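Local coordinates for protein dTDP-4-amino-4,6-dideoxyglucose formyltransferase (Mycobacterium tuberculosis CAS/NITR204, PDB 5VYQ) that probably transfers a formyl group from a folate cofactor to the amino group of dTDP-4-amino-4,6-dideoxyglucose, at residues Val69-His83 and Pro89-Pro103. Sequence-based numbering, arbitrary orientation. Where two conformers were deposited one is given.
Sequences VAEIVERYDLVLSFH and PAALIDGVRCVNVHP. With LI (lithium ion), chain M; NA (sodium ion), chain G; NA (sodium ion), chain H; 0FX (dTDP-4-amino-4,6-dideoxyglucose), chain D.
Ser-81 OG donates a hydrogen bond of 2.8 Å to Asn-100 OD1. The hydroxyl comes in tilted 23° from the plane of the Asn-100 carbonyl. A water lies 2.8 Å from Asn-100 OD1 and also near Val-101 O. Both residues touch the bound folinic acid, Asn-100 with its side chain, so the Ser-81 to Asn-100 bond ties together two residues of the cofactor pocket. Beneath it, strands 78-82 and 97-102 run parallel. Val-79 and Ser-81 each bond through N and O to the flanking residues of the partner strand; Ser-81 N to Val-99 O, at 2.8 Å, is the shortest of these four bonds.

On the opposite face, Leu-78 CD1 sits 3.6 Å above the centre of the Arg-97 guanidinium plane. A bend at chi3 (54°) helps turn that group over the leucine. Its NH2 bonds Ile-177 O and Tyr-182 OH, while NH1 shares a water with Asp-77 O. Farther along, Val-101 CG2 packs on Phe-82 CE1 at 3.6 Å.

At the C-terminal strand ends, Pro-103 CD lies over one face of the His-83 ring in a CH-pi contact. His-83 ND1 donates to phosphate oxygen O3P of the nucleotide sugar, and NE2 bonds Glu-166. His-102 ND1 and the sugar amine N4A both bind the lithium ion, which Asp-137 also holds.

Helices 69-75 and 90-95 lie nearly parallel, their axes 9.3 Å apart. Ile-72 CG2 meets Leu-92 CD1 at 3.5 Å. Val-96 CG1 reaches Val-79 CG2, joining this helical layer to the sheet. The second segment completes a beta-alpha-beta crossover. Strands 78-82 and 97-102 are the central pair of a six-stranded mixed sheet, between strands 24-28 and 125-131, with helix 155-179 packed against Leu-80 and Val-101.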
ATOM      1  N   VAL A  69      42.237  15.670   3.396  1.00 13.58           N
ATOM      2  CA  VAL A  69      42.838  14.548   4.142  0.50 13.35           C
ATOM      3  C   VAL A  69      44.011  14.973   5.017  1.00 12.89           C
ATOM      4  O   VAL A  69      44.119  14.586   6.214  1.00 12.58           O
ATOM      5  CB  VAL A  69      43.372  13.414   3.227  0.50 12.70           C
ATOM      6  CG1 VAL A  69      43.923  12.262   4.054  0.50 11.24           C
ATOM      7  CG2 VAL A  69      42.315  12.903   2.274  0.50 14.77           C
ATOM      8  N   ALA A  70      44.935  15.747   4.440  1.00 12.51           N
ATOM      9  CA  ALA A  70      46.094  16.088   5.207  1.00 14.57           C
ATOM     10  C   ALA A  70      45.786  16.912   6.448  1.00 12.34           C
ATOM     11  O   ALA A  70      46.365  16.710   7.521  1.00 15.23           O
ATOM     12  CB  ALA A  70      47.124  16.791   4.342  1.00 15.85           C
ATOM     13  N   GLU A  71      44.869  17.848   6.296  1.00 13.05           N
ATOM     14  CA  GLU A  71      44.476  18.676   7.432  1.00 13.88           C
ATOM     15  C   GLU A  71      43.684  17.885   8.471  1.00 13.73           C
ATOM     16  O   GLU A  71      43.893  18.037   9.662  1.00 15.64           O
ATOM     17  CB  GLU A  71      43.651  19.874   6.969  1.00 15.44           C
ATOM     18  CG  GLU A  71      44.520  20.924   6.274  1.00 18.89           C
ATOM     19  CD  GLU A  71      44.821  20.578   4.828  1.00 20.35           C
ATOM     20  OE1 GLU A  71      45.973  20.779   4.407  1.00 20.09           O
ATOM     21  OE2 GLU A  71      43.940  20.062   4.103  1.00 21.71           O
ATOM     22  N   ILE A  72      42.790  17.036   8.003  1.00 13.11           N
ATOM     23  CA  ILE A  72      42.061  16.165   8.944  1.00 13.09           C
ATOM     24  C   ILE A  72      42.998  15.296   9.786  1.00 11.91           C
ATOM     25  O   ILE A  72      42.877  15.239  11.016  1.00 12.13           O
ATOM     26  CB  ILE A  72      40.992  15.329   8.207  1.00 11.95           C
ATOM     27  CG1 ILE A  72      39.900  16.208   7.597  1.00 11.34           C
ATOM     28  CG2 ILE A  72      40.376  14.320   9.133  1.00 11.56           C
ATOM     29  CD1 ILE A  72      39.085  15.533   6.524  1.00 12.97           C
ATOM     30  N   VAL A  73      43.946  14.624   9.136  1.00 11.98           N
ATOM     31  CA  VAL A  73      44.873  13.768   9.831  1.00 13.82           C
ATOM     32  C   VAL A  73      45.713  14.587  10.822  1.00 15.69           C
ATOM     33  O   VAL A  73      45.920  14.182  11.958  1.00 15.37           O
ATOM     34  CB  VAL A  73      45.754  12.982   8.829  1.00 13.14           C
ATOM     35  CG1 VAL A  73      46.978  12.314   9.473  1.00 15.82           C
ATOM     36  CG2 VAL A  73      44.942  11.936   8.097  1.00 13.15           C
ATOM     37  N   GLU A  74      46.138  15.777  10.420  1.00 16.07           N
ATOM     38  CA  GLU A  74      46.932  16.616  11.320  1.00 19.72           C
ATOM     39  C   GLU A  74      46.153  17.068  12.570  1.00 18.35           C
ATOM     40  O   GLU A  74      46.666  16.973  13.693  1.00 20.69           O
ATOM     41  CB  GLU A  74      47.439  17.847  10.578  1.00 22.10           C
ATOM     42  CG  GLU A  74      48.183  18.891  11.408  1.00 29.27           C
ATOM     43  CD  GLU A  74      48.467  20.132  10.576  1.00 38.11           C
ATOM     44  OE1 GLU A  74      47.828  21.172  10.817  1.00 44.41           O
ATOM     45  OE2 GLU A  74      49.318  20.065   9.663  1.00 44.66           O
ATOM     46  N   ARG A  75      44.931  17.534  12.370  1.00 16.12           N
ATOM     47  CA  ARG A  75      44.179  18.236  13.397  1.00 14.10           C
ATOM     48  C   ARG A  75      43.322  17.392  14.325  1.00 14.08           C
ATOM     49  O   ARG A  75      42.938  17.890  15.395  1.00 16.37           O
ATOM     50  CB  ARG A  75      43.310  19.273  12.731  1.00 15.60           C
ATOM     51  CG  ARG A  75      44.260  20.262  12.077  1.00 20.85           C
ATOM     52  CD  ARG A  75      43.497  21.249  11.268  1.00 21.06           C
ATOM     53  NE  ARG A  75      44.461  22.023  10.491  1.00 24.48           N
ATOM     54  CZ  ARG A  75      44.147  22.802   9.458  1.00 22.80           C
ATOM     55  NH1 ARG A  75      42.879  22.948   9.082  1.00 20.81           N
ATOM     56  NH2 ARG A  75      45.145  23.408   8.803  1.00 24.62           N
ATOM     57  N   TYR A  76      42.942  16.185  13.886  1.00 12.21           N
ATOM     58  CA  TYR A  76      42.038  15.377  14.689  1.00 11.29           C
ATOM     59  C   TYR A  76      42.701  14.112  15.193  1.00 12.38           C
ATOM     60  O   TYR A  76      43.628  13.625  14.577  1.00 13.49           O
ATOM     61  CB  TYR A  76      40.757  15.046  13.935  1.00 11.16           C
ATOM     62  CG  TYR A  76      39.938  16.256  13.566  1.00  9.85           C
ATOM     63  CD1 TYR A  76      39.037  16.807  14.457  1.00 10.27           C
ATOM     64  CD2 TYR A  76      40.074  16.840  12.329  1.00 11.09           C
ATOM     65  CE1 TYR A  76      38.301  17.918  14.132  1.00  9.77           C
ATOM     66  CE2 TYR A  76      39.353  17.966  11.999  1.00 10.46           C
ATOM     67  CZ  TYR A  76      38.460  18.516  12.895  1.00 10.32           C
ATOM     68  OH  TYR A  76      37.709  19.611  12.478  1.00 11.37           O
ATOM     69  N   ASP A  77      42.207  13.598  16.314  1.00 12.14           N
ATOM     70  CA  ASP A  77      42.642  12.352  16.896  1.00 11.23           C
ATOM     71  C   ASP A  77      41.729  11.204  16.506  1.00 11.29           C
ATOM     72  O   ASP A  77      42.120  10.053  16.657  1.00 10.38           O
ATOM     73  CB  ASP A  77      42.698  12.447  18.415  1.00 12.88           C
ATOM     74  CG  ASP A  77      43.643  13.572  18.881  1.00 13.32           C
ATOM     75  OD1 ASP A  77      44.805  13.595  18.413  1.00 15.29           O
ATOM     76  OD2 ASP A  77      43.154  14.395  19.678  1.00 15.23           O
ATOM     77  N   LEU A  78      40.501  11.501  16.116  1.00 11.04           N
ATOM     78  CA  LEU A  78      39.478  10.471  15.834  1.00 10.94           C
ATOM     79  C   LEU A  78      38.500  11.064  14.813  1.00 10.68           C
ATOM     80  O   LEU A  78      38.070  12.216  14.943  1.00 11.47           O
ATOM     81  CB  LEU A  78      38.741  10.147  17.120  1.00 10.55           C
ATOM     82  CG  LEU A  78      37.480   9.276  17.028  1.00 11.96           C
ATOM     83  CD1 LEU A  78      37.838   7.897  16.467  1.00 11.93           C
ATOM     84  CD2 LEU A  78      36.745   9.135  18.363  1.00 13.14           C
ATOM     85  N   VAL A  79      38.164  10.307  13.789  1.00 10.37           N
ATOM     86  CA  VAL A  79      37.167  10.746  12.822  1.00  9.96           C
ATOM     87  C   VAL A  79      36.009   9.736  12.878  1.00  9.51           C
ATOM     88  O   VAL A  79      36.214   8.542  12.727  1.00 10.69           O
ATOM     89  CB  VAL A  79      37.758  10.830  11.393  1.00 11.06           C
ATOM     90  CG1 VAL A  79      36.717  11.270  10.397  1.00 13.83           C
ATOM     91  CG2 VAL A  79      38.909  11.809  11.368  1.00 11.02           C
ATOM     92  N   LEU A  80      34.807  10.248  13.042  1.00 10.71           N
ATOM     93  CA  LEU A  80      33.607   9.407  13.000  1.00 10.65           C
ATOM     94  C   LEU A  80      32.766   9.649  11.764  1.00 11.90           C
ATOM     95  O   LEU A  80      32.469  10.781  11.400  1.00 11.64           O
ATOM     96  CB  LEU A  80      32.771   9.719  14.218  1.00 11.07           C
ATOM     97  CG  LEU A  80      33.447   9.608  15.569  1.00 12.73           C
ATOM     98  CD1 LEU A  80      32.495   9.901  16.709  1.00 13.14           C
ATOM     99  CD2 LEU A  80      34.099   8.251  15.764  1.00 14.24           C
ATOM    100  N   SER A  81      32.396   8.551  11.111  1.00 10.00           N
ATOM    101  CA  SER A  81      31.390   8.571  10.048  1.00  9.73           C
ATOM    102  C   SER A  81      30.035   8.245  10.669  1.00  9.65           C
ATOM    103  O   SER A  81      29.787   7.104  11.098  1.00 10.70           O
ATOM    104  CB  SER A  81      31.744   7.573   8.951  1.00  9.50           C
ATOM    105  OG  SER A  81      30.625   7.264   8.105  1.00 11.17           O
ATOM    106  N   PHE A  82      29.179   9.267  10.743  1.00 10.04           N
ATOM    107  CA  PHE A  82      27.798   9.125  11.146  1.00 10.46           C
ATOM    108  C   PHE A  82      26.989   9.157   9.857  1.00 10.32           C
ATOM    109  O   PHE A  82      26.349  10.150   9.535  1.00 10.43           O
ATOM    110  CB  PHE A  82      27.422  10.220  12.149  1.00 10.64           C
ATOM    111  CG  PHE A  82      27.753   9.931  13.593  1.00 11.13           C
ATOM    112  CD1 PHE A  82      28.795   9.123  13.957  1.00 11.19           C
ATOM    113  CD2 PHE A  82      27.002  10.508  14.600  1.00 11.09           C
ATOM    114  CE1 PHE A  82      29.099   8.901  15.293  1.00 13.17           C
ATOM    115  CE2 PHE A  82      27.281  10.274  15.944  1.00 11.55           C
ATOM    116  CZ  PHE A  82      28.362   9.498  16.292  1.00 11.58           C
ATOM    117  N   HIS A  83      27.067   8.052   9.092  1.00 10.55           N
ATOM    118  CA  HIS A  83      26.418   7.968   7.811  1.00 10.68           C
ATOM    119  C   HIS A  83      26.953   9.027   6.852  1.00 11.54           C
ATOM    120  O   HIS A  83      26.183   9.740   6.177  1.00 11.13           O
ATOM    121  CB  HIS A  83      24.893   8.134   7.857  1.00 10.92           C
ATOM    122  CG  HIS A  83      24.125   7.210   8.763  1.00 11.50           C
ATOM    123  ND1 HIS A  83      22.801   6.914   8.501  1.00 12.89           N
ATOM    124  CD2 HIS A  83      24.420   6.600   9.938  1.00 11.65           C
ATOM    125  CE1 HIS A  83      22.321   6.154   9.472  1.00 13.76           C
ATOM    126  NE2 HIS A  83      23.291   5.927  10.339  1.00 12.13           N
ATOM    127  N   PRO A  89      39.324   8.057   1.834  1.00 13.24           N
ATOM    128  CA  PRO A  89      40.459   7.435   1.153  1.00 15.43           C
ATOM    129  C   PRO A  89      41.482   6.794   2.066  1.00 13.86           C
ATOM    130  O   PRO A  89      41.502   7.051   3.283  1.00 12.56           O
ATOM    131  CB  PRO A  89      41.107   8.602   0.429  1.00 16.02           C
ATOM    132  CG  PRO A  89      40.772   9.772   1.286  1.00 17.94           C
ATOM    133  CD  PRO A  89      39.393   9.529   1.812  1.00 14.59           C
ATOM    134  N   ALA A  90      42.353   5.997   1.437  1.00 14.28           N
ATOM    135  CA  ALA A  90      43.389   5.300   2.180  1.00 14.92           C
ATOM    136  C   ALA A  90      44.174   6.250   3.084  1.00 12.06           C
ATOM    137  O   ALA A  90      44.414   5.933   4.242  1.00 13.00           O
ATOM    138  CB  ALA A  90      44.328   4.558   1.218  1.00 16.77           C
ATOM    139  N   ALA A  91      44.575   7.423   2.591  1.00 11.85           N
ATOM    140  CA  ALA A  91      45.436   8.282   3.407  1.00 13.44           C
ATOM    141  C   ALA A  91      44.743   8.744   4.702  1.00 13.30           C
ATOM    142  O   ALA A  91      45.396   8.999   5.716  1.00 12.47           O
ATOM    143  CB  ALA A  91      45.939   9.484   2.627  1.00 15.19           C
ATOM    144  N   LEU A  92      43.424   8.849   4.667  1.00 11.90           N
ATOM    145  CA  LEU A  92      42.683   9.277   5.824  1.00 12.00           C
ATOM    146  C   LEU A  92      42.581   8.109   6.781  1.00 11.23           C
ATOM    147  O   LEU A  92      42.986   8.239   7.925  1.00 11.13           O
ATOM    148  CB  LEU A  92      41.286   9.766   5.448  1.00 12.33           C
ATOM    149  CG  LEU A  92      40.386  10.162   6.621  1.00 14.77           C
ATOM    150  CD1 LEU A  92      41.030  11.268   7.445  1.00 15.56           C
ATOM    151  CD2 LEU A  92      39.032  10.633   6.110  1.00 15.38           C
ATOM    152  N   ILE A  93      42.117   6.955   6.292  1.00 11.33           N
ATOM    153  CA  ILE A  93      41.914   5.826   7.176  1.00 12.02           C
ATOM    154  C   ILE A  93      43.230   5.270   7.733  1.00 10.99           C
ATOM    155  O   ILE A  93      43.258   4.755   8.847  1.00 11.79           O
ATOM    156  CB  ILE A  93      41.070   4.734   6.546  1.00 14.32           C
ATOM    157  CG1 ILE A  93      41.714   4.160   5.325  1.00 14.68           C
ATOM    158  CG2 ILE A  93      39.660   5.243   6.226  1.00 15.76           C
ATOM    159  CD1 ILE A  93      41.024   2.882   4.862  1.00 17.00           C
ATOM    160  N   ASP A  94      44.292   5.450   6.974  1.00 11.04           N
ATOM    161  CA  ASP A  94      45.606   4.969   7.363  1.00 11.57           C
ATOM    162  C   ASP A  94      46.297   5.931   8.320  1.00 11.22           C
ATOM    163  O   ASP A  94      47.257   5.483   9.009  1.00 12.13           O
ATOM    164  CB  ASP A  94      46.548   4.761   6.165  1.00 11.52           C
ATOM    165  CG  ASP A  94      46.084   3.724   5.141  1.00 12.38           C
ATOM    166  OD1 ASP A  94      45.187   2.886   5.432  1.00 12.49           O
ATOM    167  OD2 ASP A  94      46.696   3.721   4.053  1.00 11.94           O
ATOM    168  N   GLY A  95      45.843   7.197   8.373  1.00 11.94           N
ATOM    169  CA  GLY A  95      46.554   8.237   9.137  1.00 11.53           C
ATOM    170  C   GLY A  95      45.880   8.711  10.408  1.00 11.57           C
ATOM    171  O   GLY A  95      46.472   9.467  11.215  1.00 14.15           O
ATOM    172  N   VAL A  96      44.639   8.287  10.630  1.00 10.14           N
ATOM    173  CA  VAL A  96      43.941   8.618  11.870  1.00 10.68           C
ATOM    174  C   VAL A  96      42.900   7.527  12.142  1.00 11.24           C
ATOM    175  O   VAL A  96      42.370   6.967  11.176  1.00 10.61           O
ATOM    176  CB  VAL A  96      43.313  10.013  11.839  1.00 11.31           C
ATOM    177  CG1 VAL A  96      42.261  10.118  10.723  1.00 12.02           C
ATOM    178  CG2 VAL A  96      42.811  10.397  13.243  1.00 14.32           C
ATOM    179  N   ARG A  97      42.622   7.262  13.414  1.00 11.01           N
ATOM    180  CA  ARG A  97      41.588   6.259  13.749  1.00 11.02           C
ATOM    181  C   ARG A  97      40.242   6.737  13.238  1.00 10.27           C
ATOM    182  O   ARG A  97      39.797   7.830  13.567  1.00  9.57           O
ATOM    183  CB  ARG A  97      41.547   6.026  15.261  1.00 11.71           C
ATOM    184  CG  ARG A  97      40.679   4.823  15.650  1.00 11.71           C
ATOM    185  CD  ARG A  97      40.985   4.365  17.064  1.00 11.47           C
ATOM    186  NE  ARG A  97      40.879   5.448  18.051  1.00 13.12           N
ATOM    187  CZ  ARG A  97      39.804   5.731  18.771  1.00 12.37           C
ATOM    188  NH1 ARG A  97      39.803   6.763  19.592  1.00 12.57           N
ATOM    189  NH2 ARG A  97      38.711   4.994  18.687  1.00 12.74           N
ATOM    190  N   CYS A  98      39.590   5.918  12.403  1.00  9.52           N
ATOM    191  CA  CYS A  98      38.309   6.276  11.845  1.00  9.77           C
ATOM    192  C   CYS A  98      37.322   5.177  12.241  1.00  9.72           C
ATOM    193  O   CYS A  98      37.636   3.976  12.172  1.00 10.75           O
ATOM    194  CB  CYS A  98      38.348   6.361  10.311  1.00 10.65           C
ATOM    195  SG  CYS A  98      39.399   7.681   9.642  1.00 10.34           S
ATOM    196  N   VAL A  99      36.142   5.606  12.654  1.00  9.39           N
ATOM    197  CA  VAL A  99      35.103   4.711  13.144  1.00  9.55           C
ATOM    198  C   VAL A  99      33.812   5.070  12.448  1.00  9.59           C
ATOM    199  O   VAL A  99      33.476   6.240  12.320  1.00 10.56           O
ATOM    200  CB  VAL A  99      34.987   4.863  14.680  1.00  9.59           C
ATOM    201  CG1 VAL A  99      33.780   4.145  15.262  1.00  9.42           C
ATOM    202  CG2 VAL A  99      36.230   4.297  15.325  1.00 11.80           C
ATOM    203  N   ASN A 100      33.088   4.038  12.025  1.00  9.21           N
ATOM    204  CA  ASN A 100      31.818   4.135  11.352  1.00  9.32           C
ATOM    205  C   ASN A 100      30.685   3.653  12.241  1.00  9.57           C
ATOM    206  O   ASN A 100      30.827   2.673  12.966  1.00  8.72           O
ATOM    207  CB  ASN A 100      31.868   3.246  10.107  1.00 10.26           C
ATOM    208  CG  ASN A 100      30.702   3.464   9.180  1.00 10.44           C
ATOM    209  OD1 ASN A 100      30.262   4.597   8.951  1.00 10.74           O
ATOM    210  ND2 ASN A 100      30.244   2.386   8.544  1.00  9.96           N
ATOM    211  N   VAL A 101      29.574   4.374  12.164  1.00  8.23           N
ATOM    212  CA  VAL A 101      28.332   3.916  12.721  1.00  9.03           C
ATOM    213  C   VAL A 101      27.380   3.564  11.582  1.00 10.48           C
ATOM    214  O   VAL A 101      26.929   4.432  10.842  1.00  9.18           O
ATOM    215  CB  VAL A 101      27.684   4.972  13.619  1.00  8.90           C
ATOM    216  CG1 VAL A 101      26.335   4.468  14.105  1.00  9.52           C
ATOM    217  CG2 VAL A 101      28.642   5.392  14.722  1.00  9.47           C
ATOM    218  N   HIS A 102      27.181   2.272  11.436  1.00  9.95           N
ATOM    219  CA  HIS A 102      26.548   1.690  10.243  1.00 10.68           C
ATOM    220  C   HIS A 102      25.216   1.054  10.600  1.00 10.59           C
ATOM    221  O   HIS A 102      25.156   0.174  11.510  1.00  9.72           O
ATOM    222  CB  HIS A 102      27.424   0.597   9.687  1.00  9.95           C
ATOM    223  CG  HIS A 102      26.822  -0.216   8.586  1.00 10.49           C
ATOM    224  ND1 HIS A 102      26.364   0.329   7.395  1.00 10.43           N
ATOM    225  CD2 HIS A 102      26.682  -1.560   8.469  1.00 10.27           C
ATOM    226  CE1 HIS A 102      25.912  -0.652   6.631  1.00 11.39           C
ATOM    227  NE2 HIS A 102      26.083  -1.798   7.263  1.00 12.10           N
ATOM    228  N   PRO A 103      24.157   1.450   9.883  1.00  9.71           N
ATOM    229  CA  PRO A 103      22.835   0.889  10.158  1.00  9.76           C
ATOM    230  C   PRO A 103      22.595  -0.457   9.440  1.00 10.23           C
ATOM    231  O   PRO A 103      21.575  -0.678   8.773  1.00 10.69           O
ATOM    232  CB  PRO A 103      21.901   2.018   9.693  1.00 10.16           C
ATOM    233  CG  PRO A 103      22.617   2.547   8.496  1.00  9.00           C
ATOM    234  CD  PRO A 103      24.087   2.510   8.866  1.00 10.23           C
TER
HETATM  235 LI    LI M 311      27.776   1.799   5.959  1.00 11.01          LI
HETATM  236 NA    NA G 305      45.837  13.061  14.024  1.00 14.69          NA
HETATM  237 NA    NA H 306      43.725  16.560  20.922  1.00 25.27          NA
HETATM  238  O4P 0FX D 302      20.763   5.476   6.360  1.00 12.32           O
HETATM  239  P2  0FX D 302      21.659   6.143   5.373  1.00 12.76           P
HETATM  240  O3P 0FX D 302      22.275   7.455   5.803  1.00 13.31           O
HETATM  241  O1G 0FX D 302      22.687   4.955   4.999  1.00 14.28           O
HETATM  242  C1G 0FX D 302      23.365   4.895   3.757  1.00 15.87           C
HETATM  243  C2G 0FX D 302      23.783   3.432   3.555  1.00 14.21           C
HETATM  244  O2G 0FX D 302      22.579   2.656   3.626  1.00 11.88           O
HETATM  245  C3G 0FX D 302      24.708   3.001   4.706  1.00 17.50           C
HETATM  246  O3G 0FX D 302      24.979   1.578   4.670  1.00 19.17           O
HETATM  247  C4G 0FX D 302      25.938   3.900   4.712  1.00 20.68           C
HETATM  248  N4A 0FX D 302      26.757   3.483   5.875  1.00 24.40           N
HETATM  249  C5G 0FX D 302      25.483   5.357   4.818  1.00 19.90           C
HETATM  250  C6G 0FX D 302      26.684   6.248   4.507  1.00 22.97           C
HETATM  251  O5G 0FX D 302      24.520   5.741   3.822  1.00 17.48           O
HETATM  252  OPP 0FX D 302      20.927   6.348   3.953  1.00 12.60           O
HETATM  253  P   0FX D 302      19.776   7.395   3.520  1.00 11.65           P
HETATM  254  O1P 0FX D 302      20.094   7.787   2.129  1.00 12.40           O
HETATM  255  O2P 0FX D 302      19.591   8.406   4.623  1.00 13.60           O
HETATM  256  O5  0FX D 302      18.432   6.521   3.496  1.00 12.72           O
HETATM  257  C5  0FX D 302      17.814   6.078   4.682  1.00 11.13           C
HETATM  258  C4  0FX D 302      16.787   5.018   4.337  1.00 11.26           C
HETATM  259  O4  0FX D 302      15.770   5.630   3.546  1.00 11.50           O
HETATM  260  C3  0FX D 302      17.256   3.854   3.464  1.00 11.53           C
HETATM  261  O3  0FX D 302      17.828   2.816   4.268  1.00 13.43           O
HETATM  262  C2  0FX D 302      16.012   3.351   2.757  1.00 11.50           C
HETATM  263  C1  0FX D 302      15.278   4.665   2.608  1.00 11.02           C
HETATM  264  N11 0FX D 302      15.436   5.230   1.262  1.00 12.29           N
HETATM  265  C61 0FX D 302      16.239   6.270   0.958  1.00 14.26           C
HETATM  266  C51 0FX D 302      16.306   6.771  -0.328  1.00 13.48           C
HETATM  267  C5A 0FX D 302      17.251   7.907  -0.633  1.00 16.66           C
HETATM  268  C21 0FX D 302      14.575   4.786   0.262  1.00 11.36           C
HETATM  269  O21 0FX D 302      13.747   3.810   0.555  1.00 11.34           O
HETATM  270  N31 0FX D 302      14.619   5.236  -0.993  1.00 12.40           N
HETATM  271  C41 0FX D 302      15.445   6.269  -1.278  1.00 15.34           C
HETATM  272  O41 0FX D 302      15.449   6.724  -2.547  1.00 13.85           O
HETATM  273  O   HOH W   1      42.125   8.393  18.844  1.00 19.24           O
HETATM  274  O   HOH W   2      44.236   8.236  15.681  1.00 21.33           O
HETATM  275  O   HOH W   3      46.202  12.766  16.356  1.00 21.03           O
HETATM  276  O   HOH W   4      27.543   5.020   8.270  1.00 13.35           O
HETATM  277  O   HOH W   5      46.464  10.972  13.478  1.00 16.38           O
HETATM  278  O   HOH W   6      47.918  13.743  14.259  1.00 24.56           O
HETATM  279  O   HOH W   7      43.384  18.415  22.331  1.00 31.25           O
HETATM  280  O   HOH W   8      44.748  17.618  19.438  1.00 36.05           O